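Long-range contact in CCMAN5 (Cellulosimicrobium cellulans, PDB 2XSG), which hydrolyses alpha-mannosides as a family 92 glycosidase and probably uncaps mannose-6-phosphate on yeast-made glycoproteins: residues W501-G510 with A556-G566. Sequence-based numbering, arbitrary orientation.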
loop_
_atom_site.group_PDB
_atom_site.type_symbol
_atom_site.label_atom_id
_atom_site.label_comp_id
_atom_site.label_asym_id
_atom_site.label_seq_id
_atom_site.Cartn_x
_atom_site.Cartn_y
_atom_site.Cartn_z
ATOM N N TRP A 501 23.615 -19.409 -16.599
ATOM C CA TRP A 501 24.344 -18.255 -17.069
ATOM C C TRP A 501 25.835 -18.489 -16.819
ATOM O O TRP A 501 26.213 -19.035 -15.781
ATOM C CB TRP A 501 23.866 -16.965 -16.381
ATOM C CG TRP A 501 24.649 -15.797 -16.831
ATOM C CD1 TRP A 501 24.652 -15.247 -18.087
ATOM C CD2 TRP A 501 25.610 -15.052 -16.063
ATOM N NE1 TRP A 501 25.550 -14.201 -18.143
ATOM C CE2 TRP A 501 26.138 -14.052 -16.912
ATOM C CE3 TRP A 501 26.063 -15.123 -14.739
ATOM C CZ2 TRP A 501 27.110 -13.136 -16.477
ATOM C CZ3 TRP A 501 27.021 -14.204 -14.304
ATOM C CH2 TRP A 501 27.539 -13.236 -15.173
ATOM N N THR A 502 26.670 -18.095 -17.780
ATOM C CA THR A 502 28.126 -18.246 -17.662
ATOM C C THR A 502 28.785 -16.882 -17.521
ATOM O O THR A 502 28.631 -16.021 -18.394
ATOM C CB THR A 502 28.707 -18.984 -18.868
ATOM O OG1 THR A 502 28.193 -20.322 -18.905
ATOM C CG2 THR A 502 30.246 -19.026 -18.793
ATOM N N ALA A 503 29.506 -16.687 -16.418
ATOM C CA ALA A 503 30.186 -15.424 -16.156
ATOM C C ALA A 503 31.331 -15.151 -17.148
ATOM O O ALA A 503 31.760 -16.057 -17.874
ATOM C CB ALA A 503 30.687 -15.374 -14.708
ATOM N N ALA A 504 31.817 -13.905 -17.165
ATOM C CA ALA A 504 32.876 -13.467 -18.093
ATOM C C ALA A 504 34.159 -14.296 -17.984
ATOM O O ALA A 504 34.874 -14.463 -18.961
ATOM C CB ALA A 504 33.185 -11.980 -17.898
ATOM N N ASP A 505 34.439 -14.824 -16.799
ATOM C CA ASP A 505 35.614 -15.653 -16.595
ATOM C C ASP A 505 35.295 -17.156 -16.659
ATOM O O ASP A 505 36.116 -17.978 -16.240
ATOM C CB ASP A 505 36.231 -15.332 -15.242
ATOM C CG ASP A 505 35.362 -15.796 -14.081
ATOM O OD1 ASP A 505 34.184 -16.161 -14.306
ATOM O OD2 ASP A 505 35.861 -15.806 -12.942
ATOM N N GLY A 506 34.106 -17.511 -17.148
ATOM C CA GLY A 506 33.728 -18.924 -17.301
ATOM C C GLY A 506 32.965 -19.553 -16.142
ATOM O O GLY A 506 32.451 -20.659 -16.278
ATOM N N THR A 507 32.887 -18.859 -15.004
ATOM C CA THR A 507 32.202 -19.379 -13.819
ATOM C C THR A 507 30.746 -19.738 -14.142
ATOM O O THR A 507 30.026 -18.941 -14.755
ATOM C CB THR A 507 32.246 -18.391 -12.627
ATOM O OG1 THR A 507 33.604 -18.029 -12.338
ATOM C CG2 THR A 507 31.627 -19.011 -11.365
ATOM N N GLN A 508 30.328 -20.936 -13.724
ATOM C CA GLN A 508 28.981 -21.438 -13.999
ATOM C C GLN A 508 27.976 -21.022 -12.921
ATOM O O GLN A 508 28.090 -21.414 -11.756
ATOM C CB GLN A 508 29.006 -22.951 -14.162
ATOM C CG GLN A 508 29.914 -23.424 -15.291
ATOM C CD GLN A 508 29.403 -22.951 -16.621
ATOM O OE1 GLN A 508 28.410 -23.462 -17.132
ATOM N NE2 GLN A 508 30.060 -21.940 -17.184
ATOM N N VAL A 509 26.972 -20.255 -13.328
ATOM C CA VAL A 509 26.012 -19.692 -12.383
ATOM C C VAL A 509 24.644 -20.298 -12.599
ATOM O O VAL A 509 24.092 -20.216 -13.700
ATOM C CB VAL A 509 25.910 -18.153 -12.536
ATOM C CG1 VAL A 509 24.945 -17.579 -11.508
ATOM C CG2 VAL A 509 27.319 -17.506 -12.440
ATOM N N GLY A 510 24.098 -20.909 -11.545
ATOM C CA GLY A 510 22.772 -21.504 -11.600
ATOM C C GLY A 510 21.664 -20.481 -11.414
ATOM O O GLY A 510 21.790 -19.553 -10.612
ATOM N N ALA A 556 22.971 -23.752 -4.489
ATOM C CA ALA A 556 22.318 -24.242 -5.698
ATOM C C ALA A 556 22.795 -23.498 -6.946
ATOM O O ALA A 556 22.767 -24.052 -8.043
ATOM C CB ALA A 556 20.791 -24.156 -5.563
ATOM N N MET A 557 23.227 -22.246 -6.757
ATOM C CA MET A 557 23.760 -21.395 -7.816
ATOM C C MET A 557 25.153 -21.830 -8.268
ATOM O O MET A 557 25.625 -21.416 -9.336
ATOM C CB MET A 557 23.843 -19.936 -7.339
ATOM C CG MET A 557 22.510 -19.192 -7.258
ATOM S SD MET A 557 22.747 -17.435 -6.882
ATOM C CE MET A 557 23.262 -16.776 -8.478
ATOM N N GLY A 558 25.819 -22.631 -7.442
ATOM C CA GLY A 558 27.157 -23.130 -7.752
ATOM C C GLY A 558 28.225 -22.514 -6.860
ATOM O O GLY A 558 29.404 -22.454 -7.237
ATOM N N GLY A 559 27.815 -22.038 -5.681
ATOM C CA GLY A 559 28.771 -21.571 -4.677
ATOM C C GLY A 559 28.912 -20.062 -4.592
ATOM O O GLY A 559 28.247 -19.324 -5.312
ATOM N N HIS A 560 29.793 -19.617 -3.704
ATOM C CA HIS A 560 29.894 -18.219 -3.351
ATOM C C HIS A 560 30.294 -17.329 -4.524
ATOM O O HIS A 560 29.658 -16.305 -4.782
ATOM C CB HIS A 560 30.867 -18.037 -2.189
ATOM C CG HIS A 560 30.975 -16.622 -1.723
ATOM N ND1 HIS A 560 30.256 -16.130 -0.650
ATOM C CD2 HIS A 560 31.729 -15.591 -2.179
ATOM C CE1 HIS A 560 30.561 -14.856 -0.470
ATOM N NE2 HIS A 560 31.449 -14.504 -1.387
ATOM N N GLU A 561 31.346 -17.723 -5.227
ATOM C CA GLU A 561 31.823 -16.941 -6.366
ATOM C C GLU A 561 30.745 -16.832 -7.456
ATOM O O GLU A 561 30.594 -15.768 -8.077
ATOM C CB GLU A 561 33.155 -17.507 -6.917
ATOM C CG GLU A 561 33.816 -16.684 -8.058
ATOM C CD GLU A 561 34.206 -15.242 -7.675
ATOM O OE1 GLU A 561 34.247 -14.886 -6.469
ATOM O OE2 GLU A 561 34.478 -14.452 -8.605
ATOM N N ALA A 562 29.997 -17.914 -7.674
ATOM C CA ALA A 562 28.939 -17.903 -8.678
ATOM C C ALA A 562 27.852 -16.895 -8.288
ATOM O O ALA A 562 27.415 -16.111 -9.130
ATOM C CB ALA A 562 28.345 -19.297 -8.874
ATOM N N ALA A 563 27.440 -16.914 -7.012
ATOM C CA ALA A 563 26.450 -15.946 -6.477
ATOM C C ALA A 563 26.934 -14.517 -6.604
ATOM O O ALA A 563 26.169 -13.626 -7.011
ATOM C CB ALA A 563 26.139 -16.239 -5.022
ATOM N N ARG A 564 28.198 -14.304 -6.231
ATOM C CA ARG A 564 28.801 -12.974 -6.198
ATOM C C ARG A 564 28.805 -12.378 -7.598
ATOM O O ARG A 564 28.455 -11.206 -7.774
ATOM C CB ARG A 564 30.221 -13.025 -5.606
ATOM C CG ARG A 564 30.914 -11.643 -5.429
ATOM C CD ARG A 564 32.431 -11.773 -5.139
ATOM N NE ARG A 564 33.186 -12.144 -6.338
ATOM C CZ ARG A 564 33.555 -11.294 -7.298
ATOM N NH1 ARG A 564 33.265 -9.996 -7.206
ATOM N NH2 ARG A 564 34.222 -11.744 -8.361
ATOM N N LEU A 565 29.166 -13.203 -8.584
ATOM C CA LEU A 565 29.213 -12.766 -9.982
ATOM C C LEU A 565 27.793 -12.603 -10.557
ATOM O O LEU A 565 27.544 -11.700 -11.349
ATOM C CB LEU A 565 30.043 -13.738 -10.825
ATOM C CG LEU A 565 31.564 -13.738 -10.585
ATOM C CD1 LEU A 565 32.191 -14.966 -11.200
ATOM C CD2 LEU A 565 32.222 -12.484 -11.164
ATOM N N GLY A 566 26.868 -13.473 -10.144
ATOM C CA GLY A 566 25.450 -13.336 -10.513
ATOM C C GLY A 566 24.849 -12.006 -10.065
ATOM O O GLY A 566 24.163 -11.313 -10.844
HETATM O O HOH W 1 29.855 -22.661 -10.356
#
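L565 packs against T507, and V509 against A562, where a beta-hairpin lies on a helix in the family 92 catalytic domain. The hairpin, 501-510, turns through A503-G506; its strand 508-510 crosses helix 560-566 at 78°, the axes 7.7 Å apart at their closest. One branch of L565 meets the turn: CD1 lies 3.6 Å from T507 OG1 and 3.8 Å from A503 CB, the leucine and threonine side chains crossing at about a right angle. Threonine suits this place because its two branches divide the work. CG2, anti to the backbone N (OG1 then at chi1 -55°), rests over A562, while OG1 donates to D505 OD1. That oxygen also accepts from T507 N, closing an Asx turn, and both donors come to the same face of the carboxylate. V509 turns both methyls to the helix side: CG2 lies against A562 O and CB, where a small alanine lets strand and helix come close, and CG1 touches M557 CE at 3.6 Å. The valine and methionine side chains run side by side, pointing the same way, and the flexible methionine bends at chi3 to bring its methyl there. The W501 ring, stacked on H569 further along helix 560-570, meets the L565 carbonyl obliquely. G558 ends helix 550-556 in a Schellman motif, its positive phi natural for glycine, and a water donates to both Q508 O and G558 O. G510 lies so close to that helix end that a CB would hit A556 O, and its N donates to M557 O at 2.7 Å, nearly straight at 167°.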